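PDB 5ZVV: AimR transcriptional regulator from Bacillus phage phi3T, which activates transcription of the phage aimX locus as a homodimer, apparently favouring lysis, until the arbitrium peptide binds, turns it into an inactive monomer and leads to lysogeny. Local coordinates for residues Met5-Cys10 and Gly31-Val36; Lys190-Met195 and Val223-Phe228; His213-Ile218 and Leu232-Thr237; Asp289-Leu294 and Asp315-Arg320; Leu294-Phe299 and Tyr331-Leu336. All coordinates share one frame; numbering follows the deposited sequence.

Contact 1 (Met5-Cys10 and Gly31-Val36); sequences MIKNEC and GFYKFV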
# COMPACT_ATOMS: atom_id res chain seq x y z
N MSE A 5 44.32 15.05 18.99
CA MSE A 5 43.49 15.10 20.19
C MSE A 5 43.29 13.72 20.80
O MSE A 5 43.20 13.59 22.02
CB MSE A 5 42.14 15.74 19.88
CG MSE A 5 42.24 17.21 19.50
SE MSE A 5 40.48 17.99 19.19
CE MSE A 5 41.00 19.31 17.85
N ILE A 6 43.22 12.70 19.95
CA ILE A 6 43.14 11.33 20.44
C ILE A 6 44.42 10.96 21.18
O ILE A 6 44.38 10.46 22.31
CB ILE A 6 42.84 10.36 19.29
CG1 ILE A 6 41.46 10.65 18.70
CG2 ILE A 6 42.95 8.92 19.77
CD1 ILE A 6 41.24 10.04 17.33
N LYS A 7 45.57 11.22 20.55
CA LYS A 7 46.84 10.89 21.18
C LYS A 7 47.02 11.63 22.50
O LYS A 7 47.48 11.05 23.49
CB LYS A 7 47.99 11.22 20.23
CG LYS A 7 49.37 10.95 20.81
CD LYS A 7 50.47 11.25 19.81
CE LYS A 7 51.85 10.97 20.40
NZ LYS A 7 52.93 11.20 19.40
N ASN A 8 46.65 12.91 22.55
CA ASN A 8 46.83 13.70 23.77
C ASN A 8 46.01 13.14 24.92
O ASN A 8 46.47 13.13 26.07
CB ASN A 8 46.46 15.17 23.51
CG ASN A 8 47.41 15.84 22.54
OD1 ASN A 8 48.58 15.47 22.43
ND2 ASN A 8 46.91 16.85 21.84
N GLU A 9 44.78 12.69 24.64
CA GLU A 9 43.98 12.07 25.69
C GLU A 9 44.61 10.76 26.16
O GLU A 9 44.63 10.47 27.36
CB GLU A 9 42.55 11.84 25.19
CG GLU A 9 41.68 13.07 25.25
CD GLU A 9 41.48 13.55 26.67
OE1 GLU A 9 41.09 12.73 27.53
OE2 GLU A 9 41.72 14.75 26.93
N CYS A 10 45.14 9.97 25.23
CA CYS A 10 45.71 8.68 25.57
C CYS A 10 47.07 8.81 26.25
O CYS A 10 47.45 7.93 27.03
CB CYS A 10 45.83 7.82 24.31
SG CYS A 10 44.26 7.49 23.49
N GLY A 31 51.76 2.33 17.20
CA GLY A 31 51.03 2.02 15.99
C GLY A 31 49.61 2.55 16.02
O GLY A 31 49.06 2.93 14.98
N PHE A 32 49.01 2.60 17.20
CA PHE A 32 47.68 3.17 17.35
C PHE A 32 47.70 4.67 17.07
O PHE A 32 46.85 5.18 16.33
CB PHE A 32 47.15 2.88 18.75
CG PHE A 32 45.88 3.59 19.09
CD1 PHE A 32 44.70 3.28 18.43
CD2 PHE A 32 45.85 4.56 20.08
CE1 PHE A 32 43.52 3.94 18.74
CE2 PHE A 32 44.68 5.21 20.39
CZ PHE A 32 43.51 4.90 19.72
N TYR A 33 48.67 5.38 17.65
CA TYR A 33 48.80 6.81 17.38
C TYR A 33 49.08 7.08 15.91
O TYR A 33 48.54 8.04 15.34
CB TYR A 33 49.91 7.41 18.25
CG TYR A 33 49.64 7.35 19.74
CD1 TYR A 33 48.34 7.36 20.23
CD2 TYR A 33 50.68 7.28 20.66
CE1 TYR A 33 48.09 7.30 21.59
CE2 TYR A 33 50.44 7.23 22.01
CZ TYR A 33 49.14 7.24 22.47
OH TYR A 33 48.90 7.18 23.83
N LYS A 34 49.91 6.24 15.28
CA LYS A 34 50.12 6.38 13.84
C LYS A 34 48.81 6.20 13.08
O LYS A 34 48.52 6.95 12.14
CB LYS A 34 51.17 5.38 13.36
CG LYS A 34 51.53 5.46 11.86
CD LYS A 34 52.62 4.47 11.45
CE LYS A 34 52.95 4.56 9.97
NZ LYS A 34 54.01 3.59 9.56
N PHE A 35 48.01 5.21 13.49
CA PHE A 35 46.74 4.96 12.80
C PHE A 35 45.81 6.16 12.92
O PHE A 35 45.29 6.66 11.91
CB PHE A 35 46.06 3.71 13.36
CG PHE A 35 44.60 3.62 12.99
CD1 PHE A 35 44.21 3.51 11.66
CD2 PHE A 35 43.62 3.64 13.97
CE1 PHE A 35 42.87 3.44 11.32
CE2 PHE A 35 42.28 3.56 13.63
CZ PHE A 35 41.90 3.46 12.31
N VAL A 36 45.58 6.65 14.14
CA VAL A 36 44.66 7.77 14.31
C VAL A 36 45.23 9.05 13.71
O VAL A 36 44.46 9.96 13.37
CB VAL A 36 44.30 7.97 15.80
CG1 VAL A 36 43.66 6.70 16.36
CG2 VAL A 36 45.52 8.37 16.61
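Tyr33 lies with one ring face against the aliphatic chain of Lys7. Lys7 CG sits 3.7 Å from the centroid of the Tyr33 ring, only 8° off the ring normal, a CH-pi contact nearly over the centre. The lysine is extended throughout, with CG anti to the backbone N, and the chain crosses the ring at about a right angle, CB near CD1 and CE near CD2. The phenol end runs on to Cys10, whose CB meets the ring edge in its plane, 3.6 Å from Tyr33 CE1. Cys10 SG turns the other way, to the edge of the Phe32 ring, 3.9 Å from Phe32 CE2: an in-plane sulfur-aromatic contact. Ile6 fills the next turn; its CG2 is 4.1 Å from Phe32 CZ, while its CD1 reaches 4.0 Å from Val36 CB. Phe32 points its CG anti to the backbone N (chi1 171°), which brings the ring tip between Ile6 and Cys10. Further out, Ala17 and Ala21 of helix 14-24 back Cys10, Tyr33 and Phe32, and Leu49, Ile52 and Leu56 of helix 47-56 close over Ile6 and Phe32. The segment axes pass 9.6 Å apart at 153°. The segments of helices 2-11 and 29-36 thus run nearly antiparallel and line the hydrophobic core of a small N-terminal helical bundle, with helix 14-24 between them in the chain.

Contact 2 (Lys190-Met195 and Val223-Phe228); sequences KSRVSM and VNRICF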
# COMPACT_ATOMS: atom_id res chain seq x y z
N LYS A 190 22.09 -2.99 8.47
CA LYS A 190 21.41 -3.96 9.33
C LYS A 190 20.68 -3.25 10.46
O LYS A 190 19.51 -3.56 10.74
CB LYS A 190 22.42 -4.97 9.89
CG LYS A 190 22.77 -6.11 8.95
CD LYS A 190 23.75 -7.07 9.63
CE LYS A 190 24.18 -8.19 8.69
NZ LYS A 190 25.26 -9.02 9.31
N SER A 191 21.34 -2.30 11.13
CA SER A 191 20.67 -1.58 12.20
C SER A 191 19.46 -0.81 11.68
O SER A 191 18.39 -0.82 12.31
CB SER A 191 21.66 -0.64 12.89
OG SER A 191 22.16 0.33 11.99
N ARG A 192 19.61 -0.15 10.52
CA ARG A 192 18.48 0.56 9.92
C ARG A 192 17.28 -0.36 9.73
O ARG A 192 16.18 -0.10 10.25
CB ARG A 192 18.89 1.16 8.57
CG ARG A 192 19.82 2.36 8.61
CD ARG A 192 20.12 2.80 7.19
NE ARG A 192 21.01 3.95 7.09
CZ ARG A 192 20.60 5.22 7.04
NH1 ARG A 192 19.31 5.50 7.08
NH2 ARG A 192 21.49 6.20 6.94
N VAL A 193 17.47 -1.45 8.98
CA VAL A 193 16.37 -2.37 8.70
C VAL A 193 15.81 -2.95 9.99
O VAL A 193 14.60 -3.18 10.11
CB VAL A 193 16.84 -3.47 7.73
CG1 VAL A 193 15.72 -4.46 7.46
CG2 VAL A 193 17.32 -2.84 6.43
N SER A 194 16.68 -3.19 10.98
CA SER A 194 16.21 -3.70 12.27
C SER A 194 15.22 -2.74 12.91
O SER A 194 14.17 -3.16 13.41
CB SER A 194 17.39 -3.96 13.20
OG SER A 194 17.95 -5.25 12.98
N MSE A 195 15.54 -1.45 12.91
CA MSE A 195 14.62 -0.49 13.51
C MSE A 195 13.31 -0.40 12.73
O MSE A 195 12.22 -0.38 13.33
CB MSE A 195 15.27 0.88 13.63
CG MSE A 195 16.19 0.98 14.84
SE MSE A 195 15.42 0.01 16.37
CE MSE A 195 13.80 1.08 16.63
N VAL A 223 25.17 3.67 17.43
CA VAL A 223 24.66 4.97 17.01
C VAL A 223 23.58 5.41 17.99
O VAL A 223 22.68 4.63 18.33
CB VAL A 223 24.13 4.90 15.57
CG1 VAL A 223 23.40 6.19 15.20
CG2 VAL A 223 25.27 4.63 14.60
N ASN A 224 23.67 6.66 18.45
CA ASN A 224 22.76 7.14 19.49
C ASN A 224 21.31 7.12 19.02
O ASN A 224 20.42 6.74 19.78
CB ASN A 224 23.16 8.55 19.94
CG ASN A 224 24.42 8.56 20.79
OD1 ASN A 224 25.31 9.37 20.59
ND2 ASN A 224 24.48 7.64 21.75
N ARG A 225 21.06 7.52 17.77
CA ARG A 225 19.69 7.54 17.26
C ARG A 225 19.09 6.14 17.25
O ARG A 225 17.96 5.92 17.72
CB ARG A 225 19.67 8.16 15.86
CG ARG A 225 18.28 8.31 15.24
CD ARG A 225 17.87 7.06 14.45
NE ARG A 225 18.51 7.01 13.14
CZ ARG A 225 17.87 7.18 11.99
NH1 ARG A 225 18.54 7.13 10.85
NH2 ARG A 225 16.56 7.39 11.99
N ILE A 226 19.84 5.17 16.72
CA ILE A 226 19.35 3.79 16.62
C ILE A 226 18.99 3.26 18.00
O ILE A 226 17.89 2.75 18.22
CB ILE A 226 20.39 2.90 15.93
CG1 ILE A 226 20.57 3.30 14.46
CG2 ILE A 226 20.01 1.42 16.05
CD1 ILE A 226 19.33 3.10 13.61
N CYS A 227 19.91 3.38 18.96
CA CYS A 227 19.67 2.82 20.28
C CYS A 227 18.54 3.56 21.00
O CYS A 227 17.74 2.94 21.70
CB CYS A 227 20.95 2.86 21.11
SG CYS A 227 22.27 1.82 20.48
N PHE A 228 18.47 4.88 20.82
CA PHE A 228 17.39 5.66 21.42
C PHE A 228 16.03 5.16 20.94
O PHE A 228 15.15 4.84 21.75
CB PHE A 228 17.56 7.14 21.11
CG PHE A 228 16.36 7.97 21.47
CD1 PHE A 228 16.13 8.34 22.79
CD2 PHE A 228 15.45 8.37 20.51
CE1 PHE A 228 15.02 9.09 23.14
CE2 PHE A 228 14.34 9.12 20.85
CZ PHE A 228 14.12 9.48 22.16
O HOH W 1 17.98 8.20 7.79
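Ile226 is the apolar wedge of this contact, pointing from helix 224-237 between Ser191 and Met195, which lie one turn apart on helix 184-203. Its CG2, anti to the backbone N, lies 4.1 Å from Ser191 CB. Its CD1 packs 4.0 Å from Met195 CG, and the isoleucine and the selenomethionine slide past each other in opposite directions. Met195 is bent at chi2 and chi3; its CG meets both isoleucine branches, while its SE lies 4.1 Å from Ile226 O. Ser191 OG, which bonds back to Ser188 O in its own helix, also lies near Ile226 CG1. Beside this apolar patch two arginines meet at about a right angle, their guanidinium planes 83° apart. Arg192 is extended from CG to NE, whereas Arg225 is bent at chi2 and chi3. Their NH1 atoms stand 4.2 Å apart, like charges bridged by a water that accepts from Arg192 NH1 at 3.1 Å and from Arg225 NH1 at 3.3 Å. Salt bridges from Arg192 to Glu84 and Asp87 probably offset the repulsion, while Arg225 NE donates to Ile88 O. The segment axes run roughly parallel, 10.5 Å apart and crossing at 28°. Ile88 of helix 77-88 touches Ser191, Arg192 and Ile226, and Ala217 of the intervening helix 207-220 packs against both Met195 and Ile226.

Contact 3 (His213-Ile218 and Leu232-Thr237); sequences HSNRAI and LTIGNT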
# COMPACT_ATOMS: atom_id res chain seq x y z
N HIS A 213 13.68 -7.30 17.11
CA HIS A 213 14.35 -6.38 16.19
C HIS A 213 15.03 -5.25 16.94
O HIS A 213 16.14 -4.84 16.59
CB HIS A 213 13.34 -5.83 15.17
CG HIS A 213 12.80 -6.86 14.23
ND1 HIS A 213 13.60 -7.56 13.35
CD2 HIS A 213 11.54 -7.32 14.04
CE1 HIS A 213 12.86 -8.39 12.65
NE2 HIS A 213 11.60 -8.27 13.05
N SER A 214 14.38 -4.72 17.99
CA SER A 214 14.98 -3.63 18.75
C SER A 214 16.26 -4.07 19.44
O SER A 214 17.30 -3.40 19.36
CB SER A 214 13.98 -3.10 19.79
OG SER A 214 12.80 -2.60 19.19
N ASN A 215 16.22 -5.23 20.11
CA ASN A 215 17.40 -5.74 20.78
C ASN A 215 18.51 -6.04 19.79
O ASN A 215 19.69 -5.79 20.08
CB ASN A 215 17.04 -7.00 21.58
CG ASN A 215 16.40 -6.68 22.91
OD1 ASN A 215 16.83 -5.77 23.62
ND2 ASN A 215 15.36 -7.43 23.26
N ARG A 216 18.17 -6.55 18.61
CA ARG A 216 19.20 -6.81 17.62
C ARG A 216 19.83 -5.51 17.13
O ARG A 216 21.06 -5.43 16.94
CB ARG A 216 18.62 -7.61 16.45
CG ARG A 216 19.70 -8.19 15.56
CD ARG A 216 19.20 -9.29 14.65
NE ARG A 216 20.30 -9.79 13.84
CZ ARG A 216 20.58 -9.36 12.61
NH1 ARG A 216 21.61 -9.86 11.95
NH2 ARG A 216 19.83 -8.42 12.05
N ALA A 217 19.02 -4.46 16.95
CA ALA A 217 19.56 -3.16 16.59
C ALA A 217 20.52 -2.65 17.66
O ALA A 217 21.60 -2.15 17.34
CB ALA A 217 18.42 -2.16 16.37
N ILE A 218 20.15 -2.79 18.93
CA ILE A 218 21.03 -2.38 20.02
C ILE A 218 22.32 -3.19 20.00
O ILE A 218 23.41 -2.66 20.28
CB ILE A 218 20.31 -2.50 21.38
CG1 ILE A 218 19.20 -1.45 21.50
CG2 ILE A 218 21.29 -2.38 22.53
CD1 ILE A 218 18.19 -1.75 22.59
N LEU A 232 13.15 3.16 23.03
CA LEU A 232 11.82 3.75 22.91
C LEU A 232 10.82 2.71 22.44
O LEU A 232 9.70 2.62 22.98
CB LEU A 232 11.87 4.94 21.95
CG LEU A 232 10.75 5.97 22.02
CD1 LEU A 232 10.77 6.68 23.36
CD2 LEU A 232 10.88 6.97 20.87
N THR A 233 11.20 1.89 21.45
CA THR A 233 10.28 0.88 20.93
C THR A 233 10.02 -0.21 21.97
O THR A 233 8.88 -0.65 22.13
CB THR A 233 10.84 0.26 19.65
OG1 THR A 233 10.99 1.28 18.65
CG2 THR A 233 9.90 -0.81 19.11
N ILE A 234 11.06 -0.67 22.67
CA ILE A 234 10.88 -1.70 23.69
C ILE A 234 9.92 -1.20 24.77
O ILE A 234 8.92 -1.86 25.11
CB ILE A 234 12.24 -2.10 24.29
CG1 ILE A 234 13.08 -2.84 23.24
CG2 ILE A 234 12.06 -2.97 25.54
CD1 ILE A 234 14.50 -3.14 23.68
N GLY A 235 10.20 -0.01 25.31
CA GLY A 235 9.30 0.58 26.29
C GLY A 235 7.88 0.69 25.77
O GLY A 235 6.92 0.45 26.50
N ASN A 236 7.73 1.03 24.49
CA ASN A 236 6.39 1.09 23.90
C ASN A 236 5.73 -0.28 23.89
O ASN A 236 4.52 -0.40 24.11
CB ASN A 236 6.45 1.67 22.49
CG ASN A 236 6.75 3.16 22.48
OD1 ASN A 236 6.65 3.82 23.50
ND2 ASN A 236 7.11 3.68 21.31
N THR A 237 6.51 -1.34 23.63
CA THR A 237 5.93 -2.68 23.67
C THR A 237 5.55 -3.10 25.08
O THR A 237 4.78 -4.05 25.24
CB THR A 237 6.89 -3.72 23.09
OG1 THR A 237 8.04 -3.83 23.94
CG2 THR A 237 7.31 -3.36 21.68
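The segments 213-218 and 232-237 run nearly antiparallel, their axes 9.7 Å apart at a signed crossing of -156°, with Ser214 and Ile234 nearest in the backbone. Ile234 carries the contact. Its CG1, anti to the carbonyl carbon (chi1 -68°), packs directly on the serine methylene, 3.6 Å from Ser214 CB. The extended tip, CD1, then meets two further groups: Asn215 OD1 at 3.5 Å from Ile234 CD1, with the asparagine crossing at about a right angle, and Ile218 CD1 at 4.1 Å from Ile234 CD1, tip to tip. On the neighbouring position Ser214 OG rests 3.4 Å from Thr233 CG2, a packing contact. The hydroxyls of both residues are engaged along their own helices, Ser214 OG with Ala210 O and Thr233 OG1 with Phe229 O; Thr233 OG1 also bonds Asn199 OD1 of helix 184-203. Near the helix end Thr237 OG1 donates to Ile234 O over a very short 2.5 Å, in the carbonyl plane on a lone pair. Consecutive helices 207-220 and 224-237, joined by a short turn, thus form an antiparallel helical hairpin, the building unit of TPR-type superhelical folds, consistent with the clan to which AimR belongs.

Contact 4 (Asp289-Leu294 and Asp315-Arg320); sequences DNIKYL and DELSSR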
# COMPACT_ATOMS: atom_id res chain seq x y z
N ASP A 289 3.28 23.57 22.16
CA ASP A 289 1.98 23.46 21.51
C ASP A 289 1.98 22.34 20.47
O ASP A 289 1.10 22.30 19.61
CB ASP A 289 1.55 24.79 20.89
CG ASP A 289 2.53 25.32 19.86
OD1 ASP A 289 3.62 24.74 19.70
OD2 ASP A 289 2.20 26.34 19.21
N ASN A 290 2.98 21.46 20.53
CA ASN A 290 2.94 20.22 19.77
C ASN A 290 1.67 19.46 20.09
O ASN A 290 1.25 19.38 21.25
CB ASN A 290 4.18 19.38 20.10
CG ASN A 290 4.22 18.07 19.33
OD1 ASN A 290 3.46 17.14 19.61
ND2 ASN A 290 5.14 17.98 18.37
N ILE A 291 1.04 18.90 19.05
CA ILE A 291 -0.24 18.22 19.24
C ILE A 291 -0.11 17.08 20.25
O ILE A 291 -0.93 16.94 21.16
CB ILE A 291 -0.79 17.70 17.90
CG1 ILE A 291 -1.19 18.87 16.99
CG2 ILE A 291 -1.97 16.76 18.12
CD1 ILE A 291 -1.66 18.44 15.62
N LYS A 292 0.94 16.27 20.12
CA LYS A 292 1.05 15.10 20.99
C LYS A 292 1.29 15.50 22.44
O LYS A 292 0.67 14.95 23.35
CB LYS A 292 2.16 14.17 20.50
CG LYS A 292 2.24 12.88 21.32
CD LYS A 292 3.34 11.95 20.84
CE LYS A 292 3.37 10.68 21.68
NZ LYS A 292 4.50 9.78 21.32
N TYR A 293 2.19 16.46 22.67
CA TYR A 293 2.50 16.84 24.05
C TYR A 293 1.35 17.61 24.69
O TYR A 293 1.14 17.50 25.90
CB TYR A 293 3.80 17.65 24.08
CG TYR A 293 4.95 16.92 23.43
CD1 TYR A 293 5.05 15.54 23.53
CD2 TYR A 293 5.91 17.60 22.70
CE1 TYR A 293 6.09 14.86 22.93
CE2 TYR A 293 6.95 16.93 22.10
CZ TYR A 293 7.04 15.56 22.21
OH TYR A 293 8.07 14.88 21.61
N LEU A 294 0.60 18.37 23.89
CA LEU A 294 -0.64 18.96 24.37
C LEU A 294 -1.63 17.87 24.77
O LEU A 294 -2.30 17.98 25.81
CB LEU A 294 -1.25 19.87 23.31
CG LEU A 294 -0.62 21.25 23.15
CD1 LEU A 294 -1.30 22.02 22.02
CD2 LEU A 294 -0.70 22.02 24.46
N ASP A 315 -10.18 21.63 23.12
CA ASP A 315 -10.84 22.60 22.26
C ASP A 315 -9.84 23.27 21.32
O ASP A 315 -10.14 23.49 20.14
CB ASP A 315 -11.56 23.65 23.10
CG ASP A 315 -12.80 23.11 23.78
OD1 ASP A 315 -13.18 21.96 23.51
OD2 ASP A 315 -13.39 23.85 24.59
N GLU A 316 -8.66 23.61 21.83
CA GLU A 316 -7.61 24.13 20.96
C GLU A 316 -7.17 23.09 19.94
O GLU A 316 -6.85 23.44 18.80
CB GLU A 316 -6.42 24.61 21.79
CG GLU A 316 -5.50 25.61 21.09
CD GLU A 316 -4.52 24.96 20.12
OE1 GLU A 316 -4.19 23.77 20.31
OE2 GLU A 316 -4.07 25.64 19.18
N LEU A 317 -7.17 21.82 20.32
CA LEU A 317 -6.72 20.77 19.41
C LEU A 317 -7.72 20.51 18.29
O LEU A 317 -7.33 20.11 17.19
CB LEU A 317 -6.46 19.47 20.19
CG LEU A 317 -5.19 19.46 21.04
CD1 LEU A 317 -5.14 18.22 21.92
CD2 LEU A 317 -3.96 19.53 20.14
N SER A 318 -9.02 20.74 18.55
CA SER A 318 -10.03 20.48 17.52
C SER A 318 -9.82 21.35 16.29
O SER A 318 -10.20 20.96 15.18
CB SER A 318 -11.43 20.71 18.09
OG SER A 318 -11.68 22.09 18.26
N SER A 319 -9.22 22.53 16.45
CA SER A 319 -8.91 23.40 15.32
C SER A 319 -7.55 23.09 14.70
O SER A 319 -7.26 23.60 13.61
CB SER A 319 -8.96 24.87 15.74
OG SER A 319 -7.98 25.15 16.73
N ARG A 320 -6.73 22.28 15.36
CA ARG A 320 -5.44 21.88 14.80
C ARG A 320 -5.62 20.75 13.80
O ARG A 320 -6.66 20.08 13.76
CB ARG A 320 -4.48 21.45 15.91
CG ARG A 320 -4.27 22.49 17.00
CD ARG A 320 -3.36 23.62 16.54
NE ARG A 320 -2.02 23.15 16.21
CZ ARG A 320 -1.04 22.98 17.10
NH1 ARG A 320 -1.26 23.25 18.38
NH2 ARG A 320 0.15 22.56 16.71
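Two bends in Arg320, at chi2 (-75°) and chi3 (-63°), fold its chain back so that the guanidinium reaches the start of helix 291-304. There NH1 and NH2 grip a single atom end-on: Arg320 NH1 donates to Asp289 O at 2.8 Å, in the carbonyl plane, and Arg320 NH2 donates to Asp289 O at 3.1 Å from above that plane. Glu316, bent at its own chi2, adds a salt bridge at the guanidinium edge, with OE1 3.5 Å from Arg320 NH1; this would help hold the group's rotation. One guanidinium face is covered by Ile291, whose CG1 lies 3.9 Å from Arg320 NH2 as the two chains slide past each other in opposite directions. Helices 291-304 and 307-318 are consecutive, consistent with the TPR clan, and the arginine, following the second, closes back on the residue ahead of the first helix's N-cap. That N-cap is Asn290, whose OD1 accepts from Lys292 N at 2.7 Å and weakly from Tyr293 N. Inside the charged rim, Leu317 CD2 packs 4.0 Å from Ile291 CG2 and also touches Leu294 CD1, while Tyr330 of helix 324-338 lies against Leu317. Leu294 CD1 further meets Glu316 OE1 and Arg320 NH1.

Contact 5 (Leu294-Phe299 and Tyr331-Leu336); sequences LQLRAF and YYYKGL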
# COMPACT_ATOMS: atom_id res chain seq x y z
N LEU A 294 0.60 18.37 23.89
CA LEU A 294 -0.64 18.96 24.37
C LEU A 294 -1.63 17.87 24.77
O LEU A 294 -2.30 17.98 25.81
CB LEU A 294 -1.25 19.87 23.31
CG LEU A 294 -0.62 21.25 23.15
CD1 LEU A 294 -1.30 22.02 22.02
CD2 LEU A 294 -0.70 22.02 24.46
N GLN A 295 -1.75 16.82 23.95
CA GLN A 295 -2.62 15.70 24.28
C GLN A 295 -2.21 15.05 25.59
O GLN A 295 -3.06 14.72 26.43
CB GLN A 295 -2.61 14.66 23.16
CG GLN A 295 -3.41 15.03 21.93
CD GLN A 295 -3.55 13.85 20.99
OE1 GLN A 295 -2.97 12.79 21.22
NE2 GLN A 295 -4.33 14.03 19.93
N LEU A 296 -0.90 14.84 25.78
CA LEU A 296 -0.42 14.23 27.01
C LEU A 296 -0.68 15.11 28.22
O LEU A 296 -1.03 14.62 29.30
CB LEU A 296 1.07 13.92 26.88
CG LEU A 296 1.36 12.82 25.86
CD1 LEU A 296 2.85 12.58 25.69
CD2 LEU A 296 0.65 11.54 26.28
N ARG A 297 -0.52 16.43 28.05
CA ARG A 297 -0.81 17.36 29.14
C ARG A 297 -2.30 17.34 29.50
O ARG A 297 -2.65 17.37 30.69
CB ARG A 297 -0.37 18.77 28.75
CG ARG A 297 -0.63 19.83 29.80
CD ARG A 297 -0.12 21.19 29.32
NE ARG A 297 -0.42 22.24 30.28
CZ ARG A 297 -0.16 23.53 30.08
NH1 ARG A 297 0.41 23.93 28.95
NH2 ARG A 297 -0.47 24.42 31.01
N ALA A 298 -3.17 17.27 28.50
CA ALA A 298 -4.60 17.16 28.77
C ALA A 298 -4.92 15.84 29.46
O ALA A 298 -5.78 15.79 30.34
CB ALA A 298 -5.40 17.32 27.48
N PHE A 299 -4.25 14.76 29.05
CA PHE A 299 -4.38 13.48 29.74
C PHE A 299 -4.04 13.62 31.22
O PHE A 299 -4.82 13.20 32.09
CB PHE A 299 -3.45 12.46 29.06
CG PHE A 299 -3.75 11.02 29.39
CD1 PHE A 299 -4.77 10.67 30.25
CD2 PHE A 299 -2.98 10.01 28.82
CE1 PHE A 299 -5.02 9.34 30.55
CE2 PHE A 299 -3.23 8.68 29.11
CZ PHE A 299 -4.25 8.34 29.97
N TYR A 331 -10.11 11.42 20.72
CA TYR A 331 -11.43 10.96 21.13
C TYR A 331 -11.36 10.00 22.31
O TYR A 331 -12.35 9.87 23.04
CB TYR A 331 -12.16 10.30 19.96
CG TYR A 331 -12.46 11.24 18.82
CD1 TYR A 331 -13.63 12.00 18.81
CD2 TYR A 331 -11.59 11.37 17.75
CE1 TYR A 331 -13.91 12.86 17.77
CE2 TYR A 331 -11.86 12.23 16.70
CZ TYR A 331 -13.03 12.97 16.72
OH TYR A 331 -13.31 13.83 15.68
N TYR A 332 -10.22 9.34 22.53
CA TYR A 332 -10.07 8.57 23.77
C TYR A 332 -10.11 9.49 24.99
O TYR A 332 -10.79 9.19 25.98
CB TYR A 332 -8.78 7.76 23.75
CG TYR A 332 -8.49 7.06 25.06
CD1 TYR A 332 -9.30 6.03 25.51
CD2 TYR A 332 -7.40 7.43 25.84
CE1 TYR A 332 -9.05 5.40 26.71
CE2 TYR A 332 -7.14 6.80 27.04
CZ TYR A 332 -7.97 5.78 27.47
OH TYR A 332 -7.71 5.15 28.67
N TYR A 333 -9.40 10.62 24.93
CA TYR A 333 -9.41 11.55 26.05
C TYR A 333 -10.77 12.22 26.20
O TYR A 333 -11.27 12.39 27.33
CB TYR A 333 -8.32 12.60 25.87
CG TYR A 333 -6.94 12.00 25.70
CD1 TYR A 333 -6.50 10.98 26.53
CD2 TYR A 333 -6.09 12.44 24.69
CE1 TYR A 333 -5.25 10.42 26.37
CE2 TYR A 333 -4.84 11.89 24.52
CZ TYR A 333 -4.42 10.88 25.36
OH TYR A 333 -3.18 10.33 25.20
N LYS A 334 -11.39 12.62 25.09
CA LYS A 334 -12.75 13.15 25.14
C LYS A 334 -13.69 12.15 25.79
O LYS A 334 -14.60 12.54 26.52
CB LYS A 334 -13.23 13.51 23.73
CG LYS A 334 -12.42 14.59 23.05
CD LYS A 334 -12.89 15.98 23.45
CE LYS A 334 -14.28 16.27 22.91
NZ LYS A 334 -14.72 17.65 23.23
N GLY A 335 -13.49 10.86 25.53
CA GLY A 335 -14.31 9.85 26.19
C GLY A 335 -14.01 9.74 27.67
O GLY A 335 -14.92 9.55 28.48
N LEU A 336 -12.73 9.85 28.04
CA LEU A 336 -12.38 9.86 29.46
C LEU A 336 -13.10 10.99 30.19
O LEU A 336 -13.55 10.81 31.33
CB LEU A 336 -10.87 10.00 29.63
CG LEU A 336 -10.03 8.75 29.35
CD1 LEU A 336 -8.56 9.02 29.61
CD2 LEU A 336 -10.52 7.58 30.19
O HOH W 2 -1.74 11.17 23.39
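Aromatic packing dominates, with Tyr333 laid across Phe299 at an oblique tilt, ring planes 41° apart and centroids separated by 4.8 Å. Tyr333 CE1 sits over one face of the Phe299 ring, offset toward the rim, and comes within 3.4 Å of Phe299 CD2. Phe299 CB adds an off-centre CH-pi contact to the Tyr333 ring. The two chains cross at about a right angle. Apolar contacts extend this patch: Leu336 CD1 lies 3.7 Å from Phe299 CE1, and Phe299 CZ approaches the in-plane edge of the Tyr332 ring. These residues join helices 291-304 and 324-338, whose segment axes run nearly parallel at 16° and 10.6 Å apart, a packing of helices two apart in the chain that is consistent with the TPR clan. A polar link lies at the hydroxyl of Tyr333. A water in the plane of the Tyr333 ring donates to Gln295 OE1 at 3.0 Å and stands 2.5 Å from Tyr333 OH. Gln295 crosses the ring at about a right angle, its amide 79° from the ring plane, and places CB 3.8 Å from Tyr333 CE2. Its NE2 bonds Gln322 OE1 and Glu326 O, while Phe272 of helix 260-277 backs Tyr333.

The five contacts follow the chain from the N-terminal bundle to the C-terminal helices. Contact 1 stands apart: its centre lies about 28 Å from that of contact 2 and about 54 Å from that of contact 5, across the centre of the chain. Contacts 2 and 3 share helix 224-237, their centres about 9 Å apart, and touch, for example where Met195 meets Thr233. Contacts 4 and 5 share helix 291-304 and Leu294, with centres about 10 Å apart. In each pair the segments alternate along the chain, and three successive helices are in contact. Packing of this kind is consistent with a TPR-type helical array in this largely helical regulator.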